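Local structure of PT26-6P (Thermococcus sp., 2WB7) at residues 308-313 / 340-345; 353-358 / 379-384. The protein is of unknown function but is encoded by a mobile extrachromosomal element of Euryarchaea and combines two immunoglobulin-like domains with a helical domain. One frame throughout, in Å; residues are numbered along the deposited sequence.

Contact 1 of 2, residues 308-313 / 340-345; sequences FVTLRV and LTAHYT
The interior of the second immunoglobulin-like domain is closed here by strands 301-314 and 336-343, which are far apart in the order of its sheet yet face one another. Their segments run nearly parallel, 12° apart, with axes 8.0 Å from each other at the closest point, so side chains rather than backbone pairing fill the gap. In Leu-340, CG anti to the backbone N (chi1 -180°) extends the side chain across the gap, and the second torsion then sets its CD2 methyl on the opposite backbone, 3.7 Å from Val-309 C. The same methyl lies 4.2 Å from Phe-308 CB, while the Phe-308 ring turns away and stacks on Phe-286. Further along, two methyls meet tip to tip, Thr-310 CG2 and Ala-342 CB, 3.6 Å apart. The rotamer of Thr-310 (chi1 54°) splits its two branches by chemistry: with CG2 spent on Ala-342, OG1 bonds a water 2.6 Å away. That water donates to His-343 O at 3.1 Å, bridging the two segments near the end of strand 336-343. Strand 301-314 is flanked in the sheet by 319-331 and 350-364, while strand 336-343 forms an outermost strand beside 281-290, whose Tyr-284 touches Ala-342.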
loop_
_atom_site.group_PDB
_atom_site.type_symbol
_atom_site.label_atom_id
_atom_site.label_comp_id
_atom_site.label_asym_id
_atom_site.label_seq_id
_atom_site.Cartn_x
_atom_site.Cartn_y
_atom_site.Cartn_z
ATOM N N PHE A 308 -12.862 -6.632 -5.492
ATOM C CA PHE A 308 -12.062 -5.863 -6.445
ATOM C C PHE A 308 -13.027 -5.239 -7.417
ATOM O O PHE A 308 -13.942 -5.924 -7.891
ATOM C CB PHE A 308 -11.066 -6.773 -7.180
ATOM C CG PHE A 308 -10.062 -7.412 -6.260
ATOM C CD1 PHE A 308 -8.959 -6.689 -5.802
ATOM C CD2 PHE A 308 -10.259 -8.697 -5.786
ATOM C CE1 PHE A 308 -8.062 -7.246 -4.920
ATOM C CE2 PHE A 308 -9.354 -9.258 -4.901
ATOM C CZ PHE A 308 -8.252 -8.529 -4.473
ATOM N N VAL A 309 -12.856 -3.946 -7.693
ATOM C CA VAL A 309 -13.785 -3.219 -8.555
ATOM C C VAL A 309 -13.078 -2.284 -9.521
ATOM O O VAL A 309 -11.894 -2.003 -9.374
ATOM C CB VAL A 309 -14.808 -2.362 -7.733
ATOM C CG1 VAL A 309 -15.494 -3.218 -6.664
ATOM C CG2 VAL A 309 -14.127 -1.141 -7.128
ATOM N N THR A 310 -13.806 -1.825 -10.531
ATOM C CA THR A 310 -13.426 -0.610 -11.235
ATOM C C THR A 310 -14.545 0.345 -10.900
ATOM O O THR A 310 -15.700 -0.084 -10.707
ATOM C CB THR A 310 -13.348 -0.776 -12.768
ATOM O OG1 THR A 310 -14.573 -1.317 -13.278
ATOM C CG2 THR A 310 -12.217 -1.674 -13.142
ATOM N N LEU A 311 -14.209 1.623 -10.802
ATOM C CA LEU A 311 -15.190 2.632 -10.509
ATOM C C LEU A 311 -15.228 3.636 -11.658
ATOM O O LEU A 311 -14.202 4.258 -12.002
ATOM C CB LEU A 311 -14.840 3.326 -9.203
ATOM C CG LEU A 311 -14.809 2.433 -7.961
ATOM C CD1 LEU A 311 -14.360 3.213 -6.737
ATOM C CD2 LEU A 311 -16.171 1.831 -7.714
ATOM N N ARG A 312 -16.398 3.785 -12.273
ATOM C CA ARG A 312 -16.539 4.802 -13.305
ATOM C C ARG A 312 -16.581 6.133 -12.606
ATOM O O ARG A 312 -17.308 6.300 -11.633
ATOM C CB ARG A 312 -17.812 4.610 -14.118
ATOM C CG ARG A 312 -18.038 5.692 -15.156
ATOM C CD ARG A 312 -19.105 5.272 -16.174
ATOM N NE ARG A 312 -20.189 4.549 -15.517
ATOM C CZ ARG A 312 -20.327 3.225 -15.542
ATOM N NH1 ARG A 312 -19.462 2.471 -16.202
ATOM N NH2 ARG A 312 -21.338 2.650 -14.906
ATOM N N VAL A 313 -15.762 7.063 -13.066
ATOM C CA VAL A 313 -15.833 8.422 -12.577
ATOM C C VAL A 313 -16.631 9.234 -13.579
ATOM O O VAL A 313 -16.282 9.314 -14.765
ATOM C CB VAL A 313 -14.441 9.051 -12.404
ATOM C CG1 VAL A 313 -14.569 10.501 -12.049
ATOM C CG2 VAL A 313 -13.674 8.332 -11.336
ATOM N N LEU A 340 -9.740 -9.679 -12.447
ATOM C CA LEU A 340 -10.827 -8.751 -12.742
ATOM C C LEU A 340 -10.625 -8.309 -14.155
ATOM O O LEU A 340 -9.531 -7.937 -14.532
ATOM C CB LEU A 340 -10.795 -7.521 -11.840
ATOM C CG LEU A 340 -11.925 -6.529 -12.111
ATOM C CD1 LEU A 340 -13.258 -7.241 -12.133
ATOM C CD2 LEU A 340 -11.930 -5.442 -11.080
ATOM N N THR A 341 -11.691 -8.343 -14.937
ATOM C CA THR A 341 -11.653 -7.865 -16.307
ATOM C C THR A 341 -12.367 -6.526 -16.384
ATOM O O THR A 341 -13.548 -6.422 -16.056
ATOM C CB THR A 341 -12.357 -8.864 -17.224
ATOM O OG1 THR A 341 -11.573 -10.067 -17.283
ATOM C CG2 THR A 341 -12.520 -8.293 -18.625
ATOM N N ALA A 342 -11.661 -5.494 -16.804
ATOM C CA ALA A 342 -12.288 -4.183 -16.922
ATOM C C ALA A 342 -12.679 -3.837 -18.357
ATOM O O ALA A 342 -11.835 -3.827 -19.254
ATOM C CB ALA A 342 -11.362 -3.115 -16.378
ATOM N N HIS A 343 -13.952 -3.536 -18.583
ATOM C CA HIS A 343 -14.310 -2.874 -19.841
ATOM C C HIS A 343 -14.654 -1.421 -19.579
ATOM O O HIS A 343 -15.627 -1.115 -18.880
ATOM C CB HIS A 343 -15.447 -3.548 -20.611
ATOM C CG HIS A 343 -15.678 -2.920 -21.947
ATOM N ND1 HIS A 343 -14.877 -3.194 -23.035
ATOM C CD2 HIS A 343 -16.551 -1.963 -22.351
ATOM C CE1 HIS A 343 -15.271 -2.460 -24.061
ATOM N NE2 HIS A 343 -16.282 -1.704 -23.670
ATOM N N TYR A 344 -13.859 -0.524 -20.152
ATOM C CA TYR A 344 -14.004 0.894 -19.857
ATOM C C TYR A 344 -15.077 1.548 -20.705
ATOM O O TYR A 344 -14.816 2.533 -21.393
ATOM C CB TYR A 344 -12.673 1.590 -20.045
ATOM C CG TYR A 344 -11.588 1.011 -19.162
ATOM C CD1 TYR A 344 -11.775 0.894 -17.788
ATOM C CD2 TYR A 344 -10.371 0.590 -19.702
ATOM C CE1 TYR A 344 -10.794 0.380 -16.974
ATOM C CE2 TYR A 344 -9.381 0.074 -18.899
ATOM C CZ TYR A 344 -9.596 -0.018 -17.529
ATOM O OH TYR A 344 -8.614 -0.535 -16.725
ATOM N N THR A 345 -16.283 0.992 -20.641
ATOM C CA THR A 345 -17.420 1.508 -21.381
ATOM C C THR A 345 -17.469 3.016 -21.346
ATOM O O THR A 345 -17.453 3.612 -20.285
ATOM C CB THR A 345 -18.737 0.999 -20.805
ATOM O OG1 THR A 345 -18.726 -0.435 -20.791
ATOM C CG2 THR A 345 -19.895 1.470 -21.659
HETATM O O HOH W 1 -14.788 -1.393 -15.894
#

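Contact 2 of 2, residues 353-358 / 379-384; sequences YHALGL and PMISVL
Segments 353-358 and 379-384 run in opposite senses, their touching parts 172° apart, with Ala-355 beside Pro-379 and Tyr-353 beside Val-383 as the chain leaves strand 370-379. Pro-379 has no N-H to offer, and its ring carbon CD instead sits 3.2 Å from Ala-355 O. Its neighbour CG rests against the methyl of Ala-355, CG to CB 3.9 Å, so the proline ring meets both backbone and side chain of one residue. Selenomethionine Met-380 then centres an inverse gamma turn, closed by a weak bond from Ile-381 N to Pro-379 O. Beyond this turn Ile-381 and Val-383 both direct their CB atoms back to the strand, and two methyls converge on one carbonyl: Ile-381 CD1 and Val-383 CG2 each lie 3.5 Å from Tyr-353 O. With Val-383 CG1 anti to the backbone N (chi1 178°), CG2 lies beside that N and anti to the carbonyl carbon, and also touches Tyr-353 CB at 3.9 Å. The Tyr-353 ring leads off elsewhere, its OH hydrogen-bonded to Arg-312 NH1 and Thr-345 O. On the other side of the strand His-354 bonds Glu-378 through ND1 and Asp-502 through NE2, while Ser-382 OG bonds Asp-509. Together these contacts form the exit of the last strand of an immunoglobulin-like domain, where an antiparallel pair gives way to apolar packing beside the helical domain.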
loop_
_atom_site.group_PDB
_atom_site.type_symbol
_atom_site.label_atom_id
_atom_site.label_comp_id
_atom_site.label_asym_id
_atom_site.label_seq_id
_atom_site.Cartn_x
_atom_site.Cartn_y
_atom_site.Cartn_z
ATOM N N TYR A 353 -12.012 5.797 -15.351
ATOM C CA TYR A 353 -12.258 4.765 -14.360
ATOM C C TYR A 353 -11.065 4.628 -13.406
ATOM O O TYR A 353 -9.923 4.893 -13.780
ATOM C CB TYR A 353 -12.467 3.418 -15.043
ATOM C CG TYR A 353 -13.767 3.238 -15.779
ATOM C CD1 TYR A 353 -14.011 3.889 -16.981
ATOM C CD2 TYR A 353 -14.729 2.373 -15.298
ATOM C CE1 TYR A 353 -15.201 3.697 -17.663
ATOM C CE2 TYR A 353 -15.910 2.177 -15.965
ATOM C CZ TYR A 353 -16.143 2.844 -17.142
ATOM O OH TYR A 353 -17.326 2.632 -17.790
ATOM N N HIS A 354 -11.349 4.195 -12.178
ATOM C CA HIS A 354 -10.330 3.858 -11.198
ATOM C C HIS A 354 -10.478 2.383 -10.839
ATOM O O HIS A 354 -11.579 1.816 -10.910
ATOM C CB HIS A 354 -10.515 4.690 -9.931
ATOM C CG HIS A 354 -10.077 6.116 -10.062
ATOM N ND1 HIS A 354 -9.205 6.712 -9.170
ATOM C CD2 HIS A 354 -10.396 7.067 -10.972
ATOM C CE1 HIS A 354 -8.997 7.967 -9.531
ATOM N NE2 HIS A 354 -9.713 8.210 -10.617
ATOM N N ALA A 355 -9.373 1.747 -10.464
ATOM C CA ALA A 355 -9.423 0.366 -10.016
ATOM C C ALA A 355 -9.155 0.401 -8.528
ATOM O O ALA A 355 -8.322 1.189 -8.073
ATOM C CB ALA A 355 -8.378 -0.478 -10.737
ATOM N N LEU A 356 -9.872 -0.426 -7.767
ATOM C CA LEU A 356 -9.674 -0.499 -6.326
ATOM C C LEU A 356 -9.855 -1.920 -5.823
ATOM O O LEU A 356 -10.659 -2.687 -6.353
ATOM C CB LEU A 356 -10.655 0.416 -5.610
ATOM C CG LEU A 356 -10.549 0.549 -4.094
ATOM C CD1 LEU A 356 -9.424 1.469 -3.710
ATOM C CD2 LEU A 356 -11.847 1.091 -3.543
ATOM N N GLY A 357 -9.090 -2.271 -4.794
ATOM C CA GLY A 357 -9.252 -3.551 -4.116
ATOM C C GLY A 357 -9.435 -3.333 -2.632
ATOM O O GLY A 357 -8.644 -2.626 -1.988
ATOM N N LEU A 358 -10.488 -3.923 -2.090
ATOM C CA LEU A 358 -10.751 -3.891 -0.669
ATOM C C LEU A 358 -10.776 -5.310 -0.097
ATOM O O LEU A 358 -11.462 -6.194 -0.614
ATOM C CB LEU A 358 -12.087 -3.199 -0.411
ATOM C CG LEU A 358 -12.288 -1.787 -0.975
ATOM C CD1 LEU A 358 -13.650 -1.284 -0.571
ATOM C CD2 LEU A 358 -11.234 -0.819 -0.495
ATOM N N PRO A 379 -4.510 0.409 -7.737
ATOM C CA PRO A 379 -3.508 0.362 -8.794
ATOM C C PRO A 379 -3.428 1.722 -9.442
ATOM O O PRO A 379 -4.460 2.285 -9.805
ATOM C CB PRO A 379 -4.090 -0.645 -9.786
ATOM C CG PRO A 379 -5.013 -1.483 -8.984
ATOM C CD PRO A 379 -5.591 -0.565 -7.952
HETATM N N MSE A 380 -2.221 2.261 -9.563
HETATM C CA MSE A 380 -2.052 3.624 -10.044
HETATM C C MSE A 380 -2.186 3.671 -11.561
HETATM O O MSE A 380 -1.247 4.016 -12.278
HETATM C CB MSE A 380 -0.705 4.154 -9.578
HETATM C CG MSE A 380 -0.618 4.287 -8.065
HETATM SE SE MSE A 380 -1.786 5.689 -7.475
HETATM C CE MSE A 380 -0.488 7.057 -7.842
ATOM N N ILE A 381 -3.354 3.274 -12.052
ATOM C CA ILE A 381 -3.574 3.206 -13.483
ATOM C C ILE A 381 -4.088 4.549 -13.961
ATOM O O ILE A 381 -4.325 5.459 -13.169
ATOM C CB ILE A 381 -4.577 2.088 -13.876
ATOM C CG1 ILE A 381 -5.913 2.243 -13.138
ATOM C CG2 ILE A 381 -4.000 0.725 -13.599
ATOM C CD1 ILE A 381 -7.065 2.827 -13.994
ATOM N N SER A 382 -4.237 4.682 -15.264
ATOM C CA SER A 382 -4.934 5.827 -15.812
ATOM C C SER A 382 -5.679 5.365 -17.054
ATOM O O SER A 382 -5.137 4.608 -17.869
ATOM C CB SER A 382 -3.956 6.924 -16.182
ATOM O OG SER A 382 -4.629 7.922 -16.931
ATOM N N VAL A 383 -6.926 5.796 -17.188
ATOM C CA VAL A 383 -7.682 5.442 -18.370
ATOM C C VAL A 383 -7.665 6.608 -19.330
ATOM O O VAL A 383 -8.109 7.688 -18.992
ATOM C CB VAL A 383 -9.098 5.068 -18.034
ATOM C CG1 VAL A 383 -9.837 4.756 -19.307
ATOM C CG2 VAL A 383 -9.111 3.870 -17.063
ATOM N N LEU A 384 -7.115 6.396 -20.514
ATOM C CA LEU A 384 -6.975 7.469 -21.502
ATOM C C LEU A 384 -8.176 7.530 -22.433
ATOM O O LEU A 384 -8.898 6.539 -22.605
ATOM C CB LEU A 384 -5.710 7.269 -22.338
ATOM C CG LEU A 384 -4.407 7.187 -21.556
ATOM C CD1 LEU A 384 -3.336 6.657 -22.431
ATOM C CD2 LEU A 384 -4.022 8.540 -21.029
#

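Following the chain from the N terminus, contact 1 closes first, over a loop of 26 residues that includes strand 319-331; contact 2 opens only afterwards and spans the hairpin of strands 350-364 and 370-379. The two therefore stand in series, neither nested nor crossed, although their centres are just 8 Å apart. Sheet pairing explains this closeness: strands 301-314 and 350-364 are neighbours, with Leu-311 N probably hydrogen-bonded to His-354 O at 2.6 Å, and the Phe-308 ring packs on Gly-357. Contact 1 thus joins strands that are far apart in the order of the eight-stranded sheet across the domain interior, whereas contact 2 ties strand 350-364 to the segment leading toward helix 393-404.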